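Local coordinates for conserved hypothetical protein (Agrobacterium tumefaciens, PDB 2FEX), which is of unknown function but belongs to the DJ-1/PfpI family, forms a dimer and probably carries a nucleophile elbow of the kind found in its relatives, at residues R3-L8 with V62-L67; I32-P37 with T51-Y56; A98-A103 with V151-S156; A117-A122 with A136-Q141. All blocks are in the same frame, centred on the assembly; numbering follows the deposited sequence.

Contact 1. Residues R3-L8 with V62-L67; sequences RIAIAL and VDIDAL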
loop_
_atom_site.group_PDB
_atom_site.type_symbol
_atom_site.label_atom_id
_atom_site.label_comp_id
_atom_site.label_asym_id
_atom_site.label_seq_id
_atom_site.Cartn_x
_atom_site.Cartn_y
_atom_site.Cartn_z
ATOM N N ARG A 3 12.236 16.306 -1.239
ATOM C CA ARG A 3 11.628 15.636 -2.388
ATOM C C ARG A 3 12.154 14.212 -2.459
ATOM O O ARG A 3 13.363 13.986 -2.312
ATOM C CB ARG A 3 11.994 16.337 -3.698
ATOM C CG ARG A 3 11.396 17.713 -3.951
ATOM C CD ARG A 3 11.876 18.221 -5.354
ATOM N NE ARG A 3 10.900 18.016 -6.424
ATOM C CZ ARG A 3 11.188 17.851 -7.714
ATOM N NH1 ARG A 3 12.454 17.832 -8.142
ATOM N NH2 ARG A 3 10.198 17.689 -8.594
ATOM N N ILE A 4 11.244 13.251 -2.681
ATOM C CA ILE A 4 11.648 11.860 -2.683
ATOM C C ILE A 4 11.210 11.322 -4.028
ATOM O O ILE A 4 10.036 11.488 -4.395
ATOM C CB ILE A 4 10.923 11.058 -1.572
ATOM C CG1 ILE A 4 11.345 11.596 -0.151
ATOM C CG2 ILE A 4 11.161 9.515 -1.715
ATOM C CD1 ILE A 4 10.596 10.840 1.033
ATOM N N ALA A 5 12.103 10.629 -4.728
ATOM C CA ALA A 5 11.751 9.939 -5.964
ATOM C C ALA A 5 11.427 8.486 -5.619
ATOM O O ALA A 5 12.196 7.797 -4.897
ATOM C CB ALA A 5 12.948 9.959 -6.934
ATOM N N ILE A 6 10.324 8.012 -6.175
ATOM C CA ILE A 6 9.924 6.619 -5.969
ATOM C C ILE A 6 9.974 5.958 -7.346
ATOM O O ILE A 6 9.256 6.359 -8.288
ATOM C CB ILE A 6 8.505 6.505 -5.339
ATOM C CG1 ILE A 6 8.616 7.141 -3.912
ATOM C CG2 ILE A 6 8.106 5.000 -5.331
ATOM C CD1 ILE A 6 7.324 7.016 -3.134
ATOM N N ALA A 7 10.873 4.978 -7.474
ATOM C CA ALA A 7 11.141 4.371 -8.780
ATOM C C ALA A 7 10.235 3.147 -8.950
ATOM O O ALA A 7 10.575 2.033 -8.504
ATOM C CB ALA A 7 12.660 3.938 -8.881
ATOM N N LEU A 8 9.094 3.375 -9.596
ATOM C CA LEU A 8 8.140 2.298 -9.917
ATOM C C LEU A 8 8.611 1.484 -11.104
ATOM O O LEU A 8 9.576 1.847 -11.828
ATOM C CB LEU A 8 6.765 2.939 -10.288
ATOM C CG LEU A 8 6.131 3.825 -9.183
ATOM C CD1 LEU A 8 4.799 4.468 -9.705
ATOM C CD2 LEU A 8 5.923 3.048 -7.791
ATOM N N VAL A 62 20.533 16.492 -7.780
ATOM C CA VAL A 62 20.718 17.877 -7.353
ATOM C C VAL A 62 19.448 18.363 -6.638
ATOM O O VAL A 62 19.533 19.109 -5.664
ATOM C CB VAL A 62 21.125 18.779 -8.571
ATOM C CG1 VAL A 62 21.093 20.267 -8.221
ATOM C CG2 VAL A 62 22.480 18.359 -9.060
ATOM N N ASP A 63 18.281 17.879 -7.104
ATOM C CA ASP A 63 16.959 18.347 -6.781
ATOM C C ASP A 63 16.153 17.343 -5.905
ATOM O O ASP A 63 15.056 17.628 -5.446
ATOM C CB ASP A 63 16.255 18.587 -8.130
ATOM C CG ASP A 63 17.057 19.511 -9.057
ATOM O OD1 ASP A 63 17.771 20.420 -8.541
ATOM O OD2 ASP A 63 16.999 19.316 -10.301
ATOM N N ILE A 64 16.695 16.146 -5.734
ATOM C CA ILE A 64 15.911 15.060 -5.095
ATOM C C ILE A 64 16.736 14.512 -3.931
ATOM O O ILE A 64 17.877 14.138 -4.112
ATOM C CB ILE A 64 15.584 13.971 -6.097
ATOM C CG1 ILE A 64 14.699 14.565 -7.248
ATOM C CG2 ILE A 64 14.983 12.708 -5.370
ATOM C CD1 ILE A 64 14.477 13.568 -8.374
ATOM N N ASP A 65 16.130 14.508 -2.748
ATOM C CA ASP A 65 16.794 14.127 -1.508
ATOM C C ASP A 65 16.984 12.600 -1.291
ATOM O O ASP A 65 17.855 12.179 -0.529
ATOM C CB ASP A 65 16.013 14.722 -0.339
ATOM C CG ASP A 65 15.967 16.228 -0.420
ATOM O OD1 ASP A 65 17.007 16.847 -0.092
ATOM O OD2 ASP A 65 14.961 16.790 -0.909
ATOM N N ALA A 66 16.131 11.790 -1.923
ATOM C CA ALA A 66 16.142 10.339 -1.661
ATOM C C ALA A 66 15.581 9.610 -2.856
ATOM O O ALA A 66 14.690 10.127 -3.542
ATOM C CB ALA A 66 15.322 10.033 -0.391
ATOM N N LEU A 67 16.125 8.427 -3.100
ATOM C CA LEU A 67 15.644 7.520 -4.154
ATOM C C LEU A 67 15.143 6.261 -3.465
ATOM O O LEU A 67 15.882 5.559 -2.750
ATOM C CB LEU A 67 16.805 7.157 -5.062
ATOM C CG LEU A 67 16.535 6.059 -6.073
ATOM C CD1 LEU A 67 15.476 6.607 -7.092
ATOM C CD2 LEU A 67 17.846 5.657 -6.798
#
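D65 grips R3 at both ends of its backbone. The amide of D65 donates to R3 O at 2.8 Å, and R3 N donates back to D65 OD2, also at 2.8 Å and fairly straight (160° at the hydrogen). Followed outward from the main chain, the D65 side chain first lays CB against R3 O at 3.4 Å. Chi1 of -60° sets CG anti to the carbonyl carbon and beside its own N, and CG then lies 3.8 Å from R3 N. At the tip OD2 takes the R3 amide on its anti lone pair, away from OD1, which has a weak, long ion pair with R95. The carboxylate thus occupies the place where a strand partner would offer a carbonyl. Regular parallel pairing takes over at A5, whose N-H meets A66 O at 2.9 Å. On the face that carries A5 and L67, the methyl CG2 of I64 packs on A5 CB at 3.8 Å, and L67 CD1 reaches the same CB at 4.2 Å and also touches A7 CB. F90 of helix 84-92 covers I64 and L67 on this face. R3, modelled in two conformers, sends NH2 to a salt bridge with E31. Strands 3-7 and 66-69 are inner neighbours in the mostly parallel sheet of the Rossmann-like alpha/beta fold of the DJ-1/PfpI family.

Contact 2. Residues I32-P37 with T51-Y56; sequences IVHATP and TPDTSY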
loop_
_atom_site.group_PDB
_atom_site.type_symbol
_atom_site.label_atom_id
_atom_site.label_comp_id
_atom_site.label_asym_id
_atom_site.label_seq_id
_atom_site.Cartn_x
_atom_site.Cartn_y
_atom_site.Cartn_z
ATOM N N ILE A 32 6.552 14.197 -3.716
ATOM C CA ILE A 32 6.859 12.833 -4.201
ATOM C C ILE A 32 6.901 12.897 -5.703
ATOM O O ILE A 32 5.913 13.399 -6.339
ATOM C CB ILE A 32 5.772 11.800 -3.745
ATOM C CG1 ILE A 32 5.626 11.772 -2.226
ATOM C CG2 ILE A 32 6.110 10.397 -4.235
ATOM C CD1 ILE A 32 6.875 11.236 -1.513
ATOM N N VAL A 33 7.995 12.386 -6.266
ATOM C CA VAL A 33 8.129 12.243 -7.715
ATOM C C VAL A 33 8.086 10.742 -8.027
ATOM O O VAL A 33 8.964 10.013 -7.616
ATOM C CB VAL A 33 9.490 12.804 -8.185
ATOM C CG1 VAL A 33 9.692 12.615 -9.713
ATOM C CG2 VAL A 33 9.592 14.308 -7.762
ATOM N N HIS A 34 7.096 10.307 -8.804
ATOM C CA HIS A 34 7.045 8.915 -9.206
ATOM C C HIS A 34 7.664 8.811 -10.605
ATOM O O HIS A 34 7.356 9.626 -11.489
ATOM C CB HIS A 34 5.589 8.384 -9.250
ATOM C CG HIS A 34 5.073 8.052 -7.884
ATOM N ND1 HIS A 34 4.243 8.914 -7.202
ATOM C CD2 HIS A 34 5.269 6.978 -7.084
ATOM C CE1 HIS A 34 3.967 8.391 -6.016
ATOM N NE2 HIS A 34 4.572 7.215 -5.913
ATOM N N ALA A 35 8.487 7.802 -10.776
ATOM C CA ALA A 35 9.172 7.555 -12.063
ATOM C C ALA A 35 9.048 6.104 -12.506
ATOM O O ALA A 35 8.902 5.210 -11.676
ATOM C CB ALA A 35 10.688 7.959 -11.918
ATOM N N THR A 36 9.079 5.859 -13.822
ATOM C CA THR A 36 9.161 4.495 -14.361
ATOM C C THR A 36 10.385 4.513 -15.309
ATOM O O THR A 36 10.864 5.584 -15.738
ATOM C CB THR A 36 7.881 4.113 -15.152
ATOM O OG1 THR A 36 7.729 5.078 -16.261
ATOM C CG2 THR A 36 6.620 4.134 -14.238
ATOM N N PRO A 37 10.886 3.325 -15.681
ATOM C CA PRO A 37 12.110 3.267 -16.509
ATOM C C PRO A 37 11.983 4.085 -17.780
ATOM O O PRO A 37 12.927 4.789 -18.135
ATOM C CB PRO A 37 12.254 1.754 -16.792
ATOM C CG PRO A 37 11.741 1.129 -15.495
ATOM C CD PRO A 37 10.463 1.979 -15.189
ATOM N N THR A 51 0.230 6.447 -14.030
ATOM C CA THR A 51 1.000 7.315 -14.944
ATOM C C THR A 51 2.003 8.033 -14.024
ATOM O O THR A 51 1.610 8.817 -13.134
ATOM C CB THR A 51 0.045 8.330 -15.596
ATOM O OG1 THR A 51 -0.815 7.625 -16.487
ATOM C CG2 THR A 51 0.880 9.366 -16.376
ATOM N N PRO A 52 3.312 7.820 -14.245
ATOM C CA PRO A 52 4.299 8.478 -13.398
ATOM C C PRO A 52 4.499 9.968 -13.792
ATOM O O PRO A 52 3.979 10.448 -14.837
ATOM C CB PRO A 52 5.584 7.713 -13.716
ATOM C CG PRO A 52 5.458 7.457 -15.210
ATOM C CD PRO A 52 3.957 7.042 -15.336
ATOM N N ASP A 53 5.278 10.678 -12.984
ATOM C CA ASP A 53 5.692 12.020 -13.317
ATOM C C ASP A 53 6.798 12.090 -14.364
ATOM O O ASP A 53 6.824 13.018 -15.174
ATOM C CB ASP A 53 6.209 12.709 -12.047
ATOM C CG ASP A 53 5.132 12.775 -10.965
ATOM O OD1 ASP A 53 4.101 13.471 -11.240
ATOM O OD2 ASP A 53 5.286 12.136 -9.920
ATOM N N THR A 54 7.724 11.111 -14.310
ATOM C CA THR A 54 8.915 11.225 -15.131
ATOM C C THR A 54 9.560 9.856 -15.364
ATOM O O THR A 54 8.961 8.814 -14.985
ATOM C CB THR A 54 9.887 12.241 -14.420
ATOM O OG1 THR A 54 10.860 12.686 -15.359
ATOM C CG2 THR A 54 10.528 11.578 -13.197
ATOM N N SER A 55 10.726 9.868 -16.037
ATOM C CA SER A 55 11.449 8.629 -16.305
ATOM C C SER A 55 12.653 8.581 -15.349
ATOM O O SER A 55 13.119 9.602 -14.799
ATOM C CB SER A 55 12.020 8.659 -17.753
ATOM O OG SER A 55 12.849 9.823 -17.933
ATOM N N TYR A 56 13.235 7.385 -15.235
ATOM C CA TYR A 56 14.432 7.210 -14.386
ATOM C C TYR A 56 15.562 8.142 -14.864
ATOM O O TYR A 56 16.277 8.712 -14.035
ATOM C CB TYR A 56 14.951 5.787 -14.487
ATOM C CG TYR A 56 14.198 4.732 -13.689
ATOM C CD1 TYR A 56 12.888 4.960 -13.226
ATOM C CD2 TYR A 56 14.780 3.443 -13.517
ATOM C CE1 TYR A 56 12.205 3.923 -12.520
ATOM C CE2 TYR A 56 14.132 2.424 -12.850
ATOM C CZ TYR A 56 12.844 2.645 -12.369
ATOM O OH TYR A 56 12.185 1.663 -11.699
HETATM O O HOH W 1 3.521 11.477 -7.982
#
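H34 to T36 run parallel to D53 to S55, with A35 level with T54 and T36 with S55. H34 O accepts two amides, D53 N at 2.8 Å and T54 N at 3.2 Å, the second lying in the carbonyl plane. T36 N donates to T54 O, and Y56 N closes the pairing with a weak bond to T36 O. D53 turns its carboxylate back, and OD2 receives H34 N through its anti lone pair at 2.8 Å, nearly straight (170°). Water 1, at the edge of the H34 ring and in its plane, joins H34 ND1 to the same OD2. Strand 54-55 is thereby fastened as an edge strand of the central sheet, while T51 pairs antiparallel with a strand of the second subunit. On one face A35 CB meets T54 CG2 at 3.8 Å, and T54 CG2 also touches V33 CG1. On the other, the T36 side chain crosses P52 at about a right angle, its CG2 3.7 Å from P52 CG. At the far end P37 lies over a face of the Y56 ring, its CA 3.8 Å from the ring centroid and only 12° off the normal; Y56 OH bonds L8 O.

Contact 3. Residues A98-A103 with V151-S156; sequences AGICAA and VTAAGS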
loop_
_atom_site.group_PDB
_atom_site.type_symbol
_atom_site.label_atom_id
_atom_site.label_comp_id
_atom_site.label_asym_id
_atom_site.label_seq_id
_atom_site.Cartn_x
_atom_site.Cartn_y
_atom_site.Cartn_z
ATOM N N ALA A 98 17.085 3.764 -0.973
ATOM C CA ALA A 98 16.339 2.818 -0.093
ATOM C C ALA A 98 15.752 1.783 -1.047
ATOM O O ALA A 98 15.176 2.153 -2.117
ATOM C CB ALA A 98 15.202 3.514 0.625
ATOM N N GLY A 99 15.847 0.513 -0.664
ATOM C CA GLY A 99 15.269 -0.556 -1.482
ATOM C C GLY A 99 14.647 -1.593 -0.580
ATOM O O GLY A 99 15.222 -1.947 0.450
ATOM N N ILE A 100 13.464 -2.061 -0.996
ATOM C CA ILE A 100 12.718 -3.062 -0.212
ATOM C C ILE A 100 12.452 -4.312 -1.069
ATOM O O ILE A 100 12.256 -4.247 -2.351
ATOM C CB ILE A 100 11.440 -2.406 0.364
ATOM C CG1 ILE A 100 10.589 -3.452 1.114
ATOM C CG2 ILE A 100 10.601 -1.760 -0.804
ATOM C CD1 ILE A 100 9.524 -2.756 2.058
ATOM N N CYS A 101 12.460 -5.449 -0.395
ATOM C CA CYS A 101 12.041 -6.719 -1.004
ATOM C C CYS A 101 12.996 -7.061 -2.195
ATOM O O CYS A 101 14.250 -6.979 -2.049
ATOM C CB CYS A 101 10.542 -6.586 -1.432
ATOM S SG CYS A 101 9.655 -8.099 -1.909
ATOM N N ALA A 102 12.438 -7.410 -3.368
ATOM C CA ALA A 102 13.338 -7.757 -4.507
ATOM C C ALA A 102 14.254 -6.599 -4.867
ATOM O O ALA A 102 15.395 -6.804 -5.381
ATOM C CB ALA A 102 12.529 -8.232 -5.748
ATOM N N ALA A 103 13.779 -5.368 -4.603
ATOM C CA ALA A 103 14.636 -4.198 -4.901
ATOM C C ALA A 103 15.846 -4.103 -3.972
ATOM O O ALA A 103 16.857 -3.502 -4.343
ATOM C CB ALA A 103 13.794 -2.878 -4.892
ATOM N N VAL A 151 19.035 2.429 3.068
ATOM C CA VAL A 151 17.998 1.784 3.853
ATOM C C VAL A 151 17.530 0.534 3.071
ATOM O O VAL A 151 17.250 0.598 1.861
ATOM C CB VAL A 151 16.794 2.731 4.062
ATOM C CG1 VAL A 151 15.597 1.955 4.696
ATOM C CG2 VAL A 151 17.238 3.901 5.021
ATOM N N THR A 152 17.435 -0.594 3.760
ATOM C CA THR A 152 16.966 -1.818 3.146
ATOM C C THR A 152 15.926 -2.502 4.058
ATOM O O THR A 152 15.896 -2.277 5.256
ATOM C CB THR A 152 18.145 -2.796 2.834
ATOM O OG1 THR A 152 18.935 -2.950 4.027
ATOM C CG2 THR A 152 18.993 -2.240 1.633
ATOM N N ALA A 153 15.074 -3.326 3.439
ATOM C CA ALA A 153 14.042 -4.082 4.154
ATOM C C ALA A 153 13.551 -5.223 3.316
ATOM O O ALA A 153 13.679 -5.224 2.082
ATOM C CB ALA A 153 12.865 -3.156 4.442
ATOM N N ALA A 154 12.970 -6.198 4.028
ATOM C CA ALA A 154 12.267 -7.298 3.370
ATOM C C ALA A 154 10.886 -6.706 2.967
ATOM O O ALA A 154 10.413 -5.708 3.583
ATOM C CB ALA A 154 12.089 -8.394 4.375
ATOM N N GLY A 155 10.237 -7.375 2.025
ATOM C CA GLY A 155 8.892 -6.989 1.620
ATOM C C GLY A 155 7.894 -7.064 2.771
ATOM O O GLY A 155 6.876 -6.379 2.732
ATOM N N SER A 156 8.198 -7.890 3.780
ATOM C CA SER A 156 7.329 -8.002 4.968
ATOM C C SER A 156 7.435 -6.806 5.945
ATOM O O SER A 156 6.743 -6.799 6.992
ATOM C CB SER A 156 7.723 -9.282 5.737
ATOM O OG SER A 156 9.145 -9.275 5.964
#
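C101 N donates to A153 O at 2.8 Å, and G99 N to V151 O at 2.9 Å. Between them A153 N returns a longer bond to G99 O, 3.3 Å, so bonds run in both directions between the parallel strands 98-100 and 151-153. CA-H...O contacts accompany these bonds: T152 CA lies 3.2 Å from G99 O. At C101 the chain leaves the sheet for helix 102-109 with a strained backbone, phi 62° and psi -131°, C101 taking the N-cap position. This turn between strand and helix, with G99, C101 and A103 in a GxCxA pattern, is consistent with the nucleophile elbow of the DJ-1/PfpI family. G99 has no side chain, which leaves room for A103 O on that face. G155, also without a side chain, takes the C101 side chain against its backbone: its CA is 3.5 Å from C101 CB and 3.8 Å from SG. C101 also touches E16 and N121. I100 holds CG1 anti to its backbone N (chi1 176°), which brings CG1 to 3.3 Å from A154 O and against A153 CB; CD1 follows to the same oxygen. A98 CB packs on V151 CB at 3.9 Å on this face, and F161 of helix 158-168 covers A98, I100 and A153. On the other face T152 OG1 binds T119 N.

Contact 4. Residues A117-A122 with A136-Q141; sequences AHTGNA and AHYRDQ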
loop_
_atom_site.group_PDB
_atom_site.type_symbol
_atom_site.label_atom_id
_atom_site.label_comp_id
_atom_site.label_asym_id
_atom_site.label_seq_id
_atom_site.Cartn_x
_atom_site.Cartn_y
_atom_site.Cartn_z
ATOM N N ALA A 117 25.746 -1.962 6.703
ATOM C CA ALA A 117 24.802 -2.895 7.314
ATOM C C ALA A 117 23.505 -2.822 6.493
ATOM O O ALA A 117 23.121 -1.738 6.015
ATOM C CB ALA A 117 24.552 -2.536 8.783
ATOM N N HIS A 118 22.857 -3.976 6.310
ATOM C CA HIS A 118 21.639 -4.032 5.457
ATOM C C HIS A 118 20.882 -5.328 5.745
ATOM O O HIS A 118 21.358 -6.185 6.489
ATOM C CB HIS A 118 22.037 -4.019 3.985
ATOM C CG HIS A 118 22.928 -5.177 3.605
ATOM N ND1 HIS A 118 24.309 -5.122 3.668
ATOM C CD2 HIS A 118 22.613 -6.436 3.224
ATOM C CE1 HIS A 118 24.809 -6.315 3.371
ATOM N NE2 HIS A 118 23.799 -7.137 3.109
ATOM N N THR A 119 19.685 -5.442 5.166
ATOM C CA THR A 119 18.940 -6.673 5.239
ATOM C C THR A 119 18.225 -6.840 3.876
ATOM O O THR A 119 18.598 -6.186 2.871
ATOM C CB THR A 119 17.963 -6.690 6.438
ATOM O OG1 THR A 119 17.417 -8.014 6.641
ATOM C CG2 THR A 119 16.832 -5.626 6.258
ATOM N N GLY A 120 17.292 -7.782 3.839
ATOM C CA GLY A 120 16.634 -8.121 2.551
ATOM C C GLY A 120 15.587 -9.170 2.857
ATOM O O GLY A 120 15.252 -9.466 4.051
ATOM N N ASN A 121 15.072 -9.790 1.804
ATOM C CA ASN A 121 14.114 -10.884 2.042
ATOM C C ASN A 121 14.801 -12.101 2.634
ATOM O O ASN A 121 14.170 -12.843 3.427
ATOM C CB ASN A 121 13.450 -11.276 0.729
ATOM C CG ASN A 121 12.425 -10.260 0.293
ATOM O OD1 ASN A 121 11.874 -9.521 1.128
ATOM N ND2 ASN A 121 12.172 -10.200 -1.040
ATOM N N ALA A 122 16.055 -12.302 2.230
ATOM C CA ALA A 122 16.918 -13.381 2.738
ATOM C C ALA A 122 18.346 -13.128 2.255
ATOM O O ALA A 122 18.539 -12.492 1.182
ATOM C CB ALA A 122 16.447 -14.720 2.148
ATOM N N ALA A 136 29.037 -10.197 4.964
ATOM C CA ALA A 136 29.488 -9.970 6.364
ATOM C C ALA A 136 28.615 -8.980 7.123
ATOM O O ALA A 136 28.531 -9.030 8.367
ATOM C CB ALA A 136 30.982 -9.538 6.405
ATOM N N HIS A 137 27.909 -8.129 6.373
ATOM C CA HIS A 137 27.108 -7.038 6.963
ATOM C C HIS A 137 25.622 -7.292 6.951
ATOM O O HIS A 137 24.869 -6.437 7.422
ATOM C CB HIS A 137 27.376 -5.727 6.211
ATOM C CG HIS A 137 28.809 -5.343 6.293
ATOM N ND1 HIS A 137 29.620 -5.259 5.196
ATOM C CD2 HIS A 137 29.590 -5.109 7.370
ATOM C CE1 HIS A 137 30.848 -4.952 5.584
ATOM N NE2 HIS A 137 30.855 -4.857 6.900
ATOM N N TYR A 138 25.217 -8.439 6.402
ATOM C CA TYR A 138 23.781 -8.779 6.325
ATOM C C TYR A 138 23.236 -9.043 7.750
ATOM O O TYR A 138 23.817 -9.822 8.551
ATOM C CB TYR A 138 23.596 -10.065 5.474
ATOM C CG TYR A 138 22.141 -10.328 5.178
ATOM C CD1 TYR A 138 21.560 -9.833 3.990
ATOM C CD2 TYR A 138 21.319 -10.985 6.120
ATOM C CE1 TYR A 138 20.199 -10.020 3.716
ATOM C CE2 TYR A 138 19.921 -11.212 5.841
ATOM C CZ TYR A 138 19.386 -10.697 4.642
ATOM O OH TYR A 138 18.042 -10.851 4.351
ATOM N N ARG A 139 22.131 -8.388 8.047
ATOM C CA ARG A 139 21.407 -8.549 9.329
ATOM C C ARG A 139 20.129 -9.338 9.121
ATOM O O ARG A 139 19.191 -8.875 8.464
ATOM C CB ARG A 139 21.109 -7.194 9.939
ATOM C CG ARG A 139 22.378 -6.494 10.277
ATOM C CD ARG A 139 22.169 -5.320 11.192
ATOM N NE ARG A 139 23.512 -4.800 11.491
ATOM C CZ ARG A 139 23.770 -3.584 11.980
ATOM N NH1 ARG A 139 22.775 -2.727 12.232
ATOM N NH2 ARG A 139 25.038 -3.222 12.194
ATOM N N ASP A 140 20.097 -10.550 9.674
ATOM C CA ASP A 140 18.894 -11.375 9.545
ATOM C C ASP A 140 17.943 -10.991 10.703
ATOM O O ASP A 140 18.009 -11.560 11.800
ATOM C CB ASP A 140 19.269 -12.868 9.582
ATOM C CG ASP A 140 18.069 -13.777 9.370
ATOM O OD1 ASP A 140 17.077 -13.361 8.718
ATOM O OD2 ASP A 140 18.128 -14.941 9.869
ATOM N N GLN A 141 17.103 -9.995 10.460
ATOM C CA GLN A 141 16.172 -9.454 11.477
ATOM C C GLN A 141 14.913 -9.004 10.737
ATOM O O GLN A 141 15.001 -8.772 9.515
ATOM C CB GLN A 141 16.796 -8.231 12.162
ATOM C CG GLN A 141 17.108 -7.016 11.168
ATOM C CD GLN A 141 17.681 -5.815 11.874
ATOM O OE1 GLN A 141 18.688 -5.933 12.622
ATOM N NE2 GLN A 141 17.038 -4.645 11.691
HETATM O O HOH W 2 14.710 -8.469 6.911
#
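The H118 ring carries Y138 CA over one face, 4.0 Å from its centroid, with H137 O above the same ring toward its rim. The H118 and Y138 side chains cross at about a right angle, their ring planes 77° apart, and H118 NE2 lies 3.6 Å from Y138 CD1. The Y138 ring in turn has T119 CA over a face, 4.3 Å from the centroid. On the R139 guanidinium the methyl CB of A117 sits over the centre, 3.4 Å above the plane. In H118, chi1 of 59° puts CG between its backbone N and carbonyl carbon; the ring beyond lies over the 137-138 backbone although CB points away from it. A single backbone bridge joins the segments: R139 N donates to H118 O at 2.8 Å, and H118 N makes a weak bond to H137 O. T119 OG1 extends it, donating to R139 O at 2.7 Å and accepting from water 2, which also lies in bonding range of G120 O and Q141 O and so ties the two loops together. H118 NE2 bonds Y132, and Y138 meets H126 of helix 123-127 edge-to-face. A117 and T119 pack on V145 of strand 145-147, the antiparallel strand that is outermost in the central sheet within this chain.

Overall arrangement
Contacts 1, 2 and 3 are steps across one sheet. L8 N meets A35 O at 2.8 Å and L8 O meets Y56 OH at 2.6 Å, joining contact 1 to contact 2, while L67 O to A98 N, also 2.8 Å, links contact 1 to contact 3. Contact 4 lies off the sheet, its centre about 10 Å from that of contact 3 and 28 Å from that of contact 2. Its loops fasten to contact 3 through T119 N to T152 OG1 and N121 OD1 to G155 N, both 2.8 Å. N121 also touches C101, so contact 4 borders the probable nucleophile elbow in contact 3. Contacts 1, 2 and 3 all reach the second subunit.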